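Local coordinates for protein SnoaL-like polyketide cyclase (Agrobacterium tumefaciens str. C58, PDB 3EHC) that is of unknown function but belongs to the SnoaL-like polyketide cyclases of the NTF2 clan, whose fold suggests a small-molecule pocket, at residues Y12-S15 with L16-A20; R45-L48 with V49-A53; V117-K120 with V121-E124. One frame throughout, in Å; residues are numbered along the deposited sequence.

Interaction 1 of 3, residues Y12-S15 with L16-A20; sequences YLDS and LNHQA
L16 lays its methyl CD2 over one face of the Y12 ring, 4.0 Å from the centroid and 28° off the ring normal, a CH-pi contact one helical turn apart. The phenol is brought alongside by a chi1 of 160°, which swings CG anti to the backbone N; its OH is hydrogen-bonded to Y44 OH on helix 40-54. The H18 imidazole, by contrast, is met at its edge. ND1 donates to D14 O over 2.9 Å, reaching it from above the carbonyl plane, while H18 N comes to the same oxygen from the opposite face at 3.2 Å. Two donors thus grip D14 O, and the ND1 bond limits the rotation of the ring. Its CE1 passes 3.7 Å from D14 OD2, a carboxylate that might favour a protonated imidazole. Y12 O is also shared, taking L16 N and the hydroxyl S15 OG. A water accepts from N17 ND2 and donates weakly to D14 OD1; N17 OD1 receives F60 N. At H18 the chain leaves helical geometry: Q19, with positive phi, lets A20 N bond to S15 O at 2.9 Å and Q19 N to L16 O, the paired bonds of a Schellman motif closing helix 5-17.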
# COMPACT_ATOMS: atom_id res chain seq x y z
N TYR B 12 -14.12 9.87 -8.94
CA TYR B 12 -14.63 8.76 -8.12
C TYR B 12 -14.56 9.09 -6.63
O TYR B 12 -15.54 8.90 -5.90
CB TYR B 12 -13.87 7.46 -8.44
CG TYR B 12 -13.92 6.34 -7.41
CD1 TYR B 12 -15.07 5.61 -7.19
CD2 TYR B 12 -12.78 6.00 -6.69
CE1 TYR B 12 -15.10 4.56 -6.25
CE2 TYR B 12 -12.80 4.98 -5.74
CZ TYR B 12 -13.96 4.26 -5.53
OH TYR B 12 -13.98 3.24 -4.58
N LEU B 13 -13.42 9.63 -6.20
CA LEU B 13 -13.23 10.02 -4.79
C LEU B 13 -14.17 11.14 -4.41
O LEU B 13 -14.68 11.17 -3.28
CB LEU B 13 -11.77 10.43 -4.50
CG LEU B 13 -10.68 9.36 -4.57
CD1 LEU B 13 -9.36 9.93 -4.08
CD2 LEU B 13 -11.08 8.10 -3.81
N ASP B 14 -14.39 12.07 -5.35
CA ASP B 14 -15.37 13.12 -5.14
C ASP B 14 -16.77 12.60 -4.89
O ASP B 14 -17.46 13.10 -4.00
CB ASP B 14 -15.43 14.09 -6.31
CG ASP B 14 -15.07 15.47 -5.89
OD1 ASP B 14 -13.86 15.62 -5.57
OD2 ASP B 14 -15.98 16.35 -5.85
N SER B 15 -17.21 11.63 -5.69
CA SER B 15 -18.53 11.04 -5.49
C SER B 15 -18.61 10.34 -4.13
O SER B 15 -19.63 10.40 -3.45
CB SER B 15 -18.94 10.10 -6.65
OG SER B 15 -18.40 8.80 -6.54
N LEU B 16 -17.53 9.67 -3.73
CA LEU B 16 -17.43 9.00 -2.44
C LEU B 16 -17.57 10.00 -1.29
O LEU B 16 -18.28 9.74 -0.31
CB LEU B 16 -16.12 8.22 -2.32
CG LEU B 16 -16.07 6.70 -2.54
CD1 LEU B 16 -16.92 6.19 -3.70
CD2 LEU B 16 -14.61 6.23 -2.69
N ASN B 17 -16.91 11.15 -1.42
CA ASN B 17 -16.99 12.20 -0.41
C ASN B 17 -18.35 12.83 -0.26
O ASN B 17 -18.69 13.33 0.80
CB ASN B 17 -15.93 13.26 -0.64
CG ASN B 17 -14.56 12.78 -0.30
OD1 ASN B 17 -14.40 11.88 0.52
ND2 ASN B 17 -13.57 13.36 -0.91
N HIS B 18 -19.14 12.83 -1.34
CA HIS B 18 -20.53 13.26 -1.26
C HIS B 18 -21.48 12.07 -1.03
O HIS B 18 -22.70 12.25 -1.04
CB HIS B 18 -20.92 14.04 -2.51
CG HIS B 18 -20.21 15.35 -2.64
ND1 HIS B 18 -19.05 15.50 -3.37
CD2 HIS B 18 -20.51 16.58 -2.16
CE1 HIS B 18 -18.66 16.76 -3.32
NE2 HIS B 18 -19.53 17.44 -2.59
N GLN B 19 -20.92 10.88 -0.79
CA GLN B 19 -21.69 9.65 -0.59
C GLN B 19 -22.74 9.42 -1.70
O GLN B 19 -23.85 8.96 -1.42
CB GLN B 19 -22.35 9.63 0.80
CG GLN B 19 -21.35 9.80 1.95
CD GLN B 19 -21.93 9.43 3.31
OE1 GLN B 19 -22.57 8.40 3.47
NE2 GLN B 19 -21.68 10.28 4.29
N ALA B 20 -22.36 9.74 -2.94
CA ALA B 20 -23.24 9.64 -4.11
C ALA B 20 -23.10 8.24 -4.73
O ALA B 20 -22.51 8.09 -5.80
CB ALA B 20 -22.91 10.75 -5.14
O HOH W 1 -14.14 15.56 -2.81

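Interaction 2 of 3, residues R45-L48 with V49-A53; sequences RDML and VKDFA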
# COMPACT_ATOMS: atom_id res chain seq x y z
N ARG B 45 -20.65 -1.29 -3.23
CA ARG B 45 -21.51 -0.24 -2.66
C ARG B 45 -21.77 -0.51 -1.18
O ARG B 45 -21.70 0.40 -0.37
CB ARG B 45 -22.84 -0.16 -3.43
CG ARG B 45 -23.78 0.95 -2.96
CD ARG B 45 -25.06 1.05 -3.81
NE ARG B 45 -24.80 1.47 -5.20
CZ ARG B 45 -24.87 0.68 -6.28
NH1 ARG B 45 -25.19 -0.61 -6.19
NH2 ARG B 45 -24.60 1.20 -7.48
N ASP B 46 -22.07 -1.76 -0.84
CA ASP B 46 -22.33 -2.15 0.56
C ASP B 46 -21.12 -1.90 1.44
O ASP B 46 -21.26 -1.49 2.58
CB ASP B 46 -22.66 -3.66 0.69
CG ASP B 46 -23.96 -4.04 0.04
OD1 ASP B 46 -24.83 -3.16 -0.20
OD2 ASP B 46 -24.12 -5.25 -0.23
N MSE B 47 -19.94 -2.21 0.91
CA MSE B 47 -18.68 -1.96 1.59
C MSE B 47 -18.47 -0.49 1.93
O MSE B 47 -18.11 -0.18 3.05
CB MSE B 47 -17.51 -2.47 0.75
CG MSE B 47 -16.13 -2.09 1.27
SE MSE B 47 -14.68 -2.54 0.04
CE MSE B 47 -14.85 -1.11 -1.31
N LEU B 48 -18.69 0.40 0.96
CA LEU B 48 -18.57 1.84 1.18
C LEU B 48 -19.66 2.39 2.13
O LEU B 48 -19.37 3.26 2.93
CB LEU B 48 -18.57 2.61 -0.14
CG LEU B 48 -17.55 2.23 -1.20
CD1 LEU B 48 -17.99 2.80 -2.57
CD2 LEU B 48 -16.17 2.73 -0.78
N VAL B 49 -20.89 1.90 2.01
CA VAL B 49 -21.99 2.29 2.91
C VAL B 49 -21.63 1.92 4.37
O VAL B 49 -21.92 2.66 5.31
CB VAL B 49 -23.34 1.62 2.49
CG1 VAL B 49 -24.35 1.60 3.64
CG2 VAL B 49 -23.94 2.33 1.27
N LYS B 50 -21.00 0.76 4.54
CA LYS B 50 -20.59 0.29 5.86
C LYS B 50 -19.43 1.11 6.44
O LYS B 50 -19.43 1.43 7.64
CB LYS B 50 -20.15 -1.18 5.82
CG LYS B 50 -20.06 -1.86 7.21
CD LYS B 50 -18.84 -2.79 7.35
CE LYS B 50 -18.89 -3.63 8.63
NZ LYS B 50 -19.23 -2.82 9.84
N ASP B 51 -18.45 1.43 5.59
CA ASP B 51 -17.33 2.31 5.95
C ASP B 51 -17.81 3.66 6.49
O ASP B 51 -17.27 4.15 7.48
CB ASP B 51 -16.38 2.56 4.75
CG ASP B 51 -15.61 1.31 4.28
OD1 ASP B 51 -15.74 0.21 4.90
OD2 ASP B 51 -14.87 1.44 3.26
N PHE B 52 -18.80 4.27 5.83
CA PHE B 52 -19.34 5.53 6.30
C PHE B 52 -20.17 5.36 7.57
O PHE B 52 -20.17 6.26 8.41
CB PHE B 52 -20.11 6.23 5.20
CG PHE B 52 -19.22 7.03 4.29
CD1 PHE B 52 -18.80 8.30 4.65
CD2 PHE B 52 -18.78 6.50 3.08
CE1 PHE B 52 -17.98 9.04 3.79
CE2 PHE B 52 -17.98 7.24 2.24
CZ PHE B 52 -17.58 8.50 2.59
N ALA B 53 -20.87 4.23 7.72
CA ALA B 53 -21.64 3.97 8.95
C ALA B 53 -20.67 3.88 10.14
O ALA B 53 -20.90 4.43 11.22
CB ALA B 53 -22.45 2.67 8.83
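The middle and later turns of helix 40-54 supply this contact, in which each residue of R45-L48 is hydrogen-bonded through its carbonyl to the amide four places on. V49 N reaches R45 O at 2.9 Å with an N-H...O angle of 164°, and F52 N reaches L48 O at 3.1 Å; K50 N to D46 O and D51 N to M47 O complete the set. Around these bonds V49, D51 and F52 bring side-chain atoms close to carbonyls of the preceding turn. V49 holds CG2 3.4 Å from R45 O, because this branch stands beside the backbone N while CG1 lies anti to it. F52 turns the edge of its ring, not its face, to L48 O, with CD2 3.3 Å away.

In D51 a chi1 of -67° sets CG beside its own backbone N, and OD1 then lies 3.0 Å from M47 O, an approach of two acceptors that probably disfavours the carboxylate's position electrostatically. In the NTF2-like fold, helices pack over the concave side of a strongly bent sheet, and here helix 40-54 also lies against helix 5-17 and the loop that follows it: V49 packs on F21, and R45 NE donates to F21 O. M47, modelled as selenomethionine, has its CB directed away from the following turn, although its CG remains 4.2 Å from D51 OD2. The end of K50 leads outward, its chain bent at chi2 and chi4, and its NZ forms a salt bridge with D54 OD2 one turn further along.

Interaction 3 of 3, residues V117-K120 with V121-E124; sequences VLDK and VAIE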
# COMPACT_ATOMS: atom_id res chain seq x y z
N VAL B 117 -4.31 -2.24 1.13
CA VAL B 117 -3.72 -2.50 2.44
C VAL B 117 -3.85 -1.22 3.27
O VAL B 117 -3.45 -0.15 2.82
CB VAL B 117 -2.22 -2.99 2.32
CG1 VAL B 117 -1.65 -3.21 3.65
CG2 VAL B 117 -2.11 -4.27 1.51
N LEU B 118 -4.42 -1.34 4.48
CA LEU B 118 -4.52 -0.23 5.46
C LEU B 118 -3.41 -0.33 6.52
O LEU B 118 -2.97 -1.43 6.86
CB LEU B 118 -5.89 -0.25 6.14
CG LEU B 118 -7.09 0.15 5.27
CD1 LEU B 118 -8.39 -0.53 5.75
CD2 LEU B 118 -7.26 1.65 5.28
N ASP B 119 -2.96 0.82 7.03
CA ASP B 119 -1.90 0.86 8.02
C ASP B 119 -2.49 0.70 9.44
O ASP B 119 -2.69 1.68 10.17
CB ASP B 119 -1.08 2.16 7.88
CG ASP B 119 0.22 2.15 8.70
OD1 ASP B 119 0.56 1.12 9.31
OD2 ASP B 119 0.89 3.18 8.74
N LYS B 120 -2.72 -0.56 9.81
CA LYS B 120 -3.22 -0.94 11.10
C LYS B 120 -2.22 -0.59 12.19
O LYS B 120 -2.63 -0.17 13.28
CB LYS B 120 -3.59 -2.43 11.13
CG LYS B 120 -4.11 -2.93 12.46
CD LYS B 120 -4.88 -4.22 12.39
CE LYS B 120 -5.38 -4.61 13.77
NZ LYS B 120 -6.14 -5.88 13.78
N VAL B 121 -0.92 -0.72 11.90
CA VAL B 121 0.11 -0.43 12.89
C VAL B 121 0.02 1.03 13.37
O VAL B 121 0.23 1.26 14.54
CB VAL B 121 1.54 -0.84 12.38
CG1 VAL B 121 2.58 -0.56 13.42
CG2 VAL B 121 1.57 -2.36 12.03
N ALA B 122 -0.26 1.97 12.47
CA ALA B 122 -0.41 3.41 12.78
C ALA B 122 -1.52 3.62 13.79
O ALA B 122 -1.38 4.39 14.74
CB ALA B 122 -0.67 4.23 11.47
N ILE B 123 -2.63 2.91 13.60
CA ILE B 123 -3.76 3.00 14.52
C ILE B 123 -3.42 2.40 15.89
O ILE B 123 -3.74 2.98 16.92
CB ILE B 123 -5.06 2.33 13.96
CG1 ILE B 123 -5.41 2.86 12.56
CG2 ILE B 123 -6.31 2.56 14.95
CD1 ILE B 123 -6.66 2.11 11.91
N GLU B 124 -2.79 1.23 15.90
CA GLU B 124 -2.35 0.57 17.13
C GLU B 124 -1.49 1.48 17.99
O GLU B 124 -1.69 1.58 19.22
CB GLU B 124 -1.62 -0.74 16.78
CG GLU B 124 -2.56 -1.85 16.33
CD GLU B 124 -1.84 -3.11 15.72
OE1 GLU B 124 -0.61 -3.08 15.44
OE2 GLU B 124 -2.51 -4.14 15.53
O HOH W 2 0.41 -1.69 9.13
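An N-cap opens helix 120-127 just where strand 110-118 ends, with D119 as the capping residue. Its OD1 accepts from A122 N in a weak bond of 3.4 Å, and its backbone O takes the same N-H, also weakly. A chi1 of -168°, with CG anti to the backbone N, brings the carboxylate close to the first turn, and OD2 comes to rest 3.3 Å from A122 CB. A water lies 2.8 Å from D119 OD1 and accepts from V121 N at 3.2 Å, so that it may link a second amide of the opening turn to the cap.

D119 is also the centre of an inverse gamma turn, closed by a weak bond from K120 N to L118 O. This turn takes the chain out of the sheet and into the helix within one residue. K120 O then accepts E124 N at 3.0 Å, almost straight at 169°. The side chains of K120 and E124 cross obliquely, OE2 resting beside the methylenes of the extended lysine, 3.4 Å from K120 CE. The charged atoms NZ and OE2 stay 4.4 Å apart, too far for a salt bridge. Each charge is engaged across the dimer interface instead: K120 NZ pairs with E124 OE1 of the second subunit, E124 OE1 with K120 NZ of that subunit, and K120 NZ also donates to M87 O.

Along the chain the three contacts come in series, each confined to one continuous stretch: interaction 1 ends helix 5-17, interaction 2 lies within helix 40-54, and interaction 3 leads from strand 110-118 into helix 120-127. Interactions 1 and 2, with centres about 12 Å apart, touch where the two helices pack, L16 CD1 against L48 CD1 at 3.7 Å and L16 O against F52 CZ. Interaction 3 stands apart: its centre is about 23 Å from that of interaction 1, across the chain's centre, and about 19 Å from that of interaction 2. The helical pair is not touched by the second subunit, whereas six residues of 117-124 lie within its reach, consistent with a part in the dimer interface.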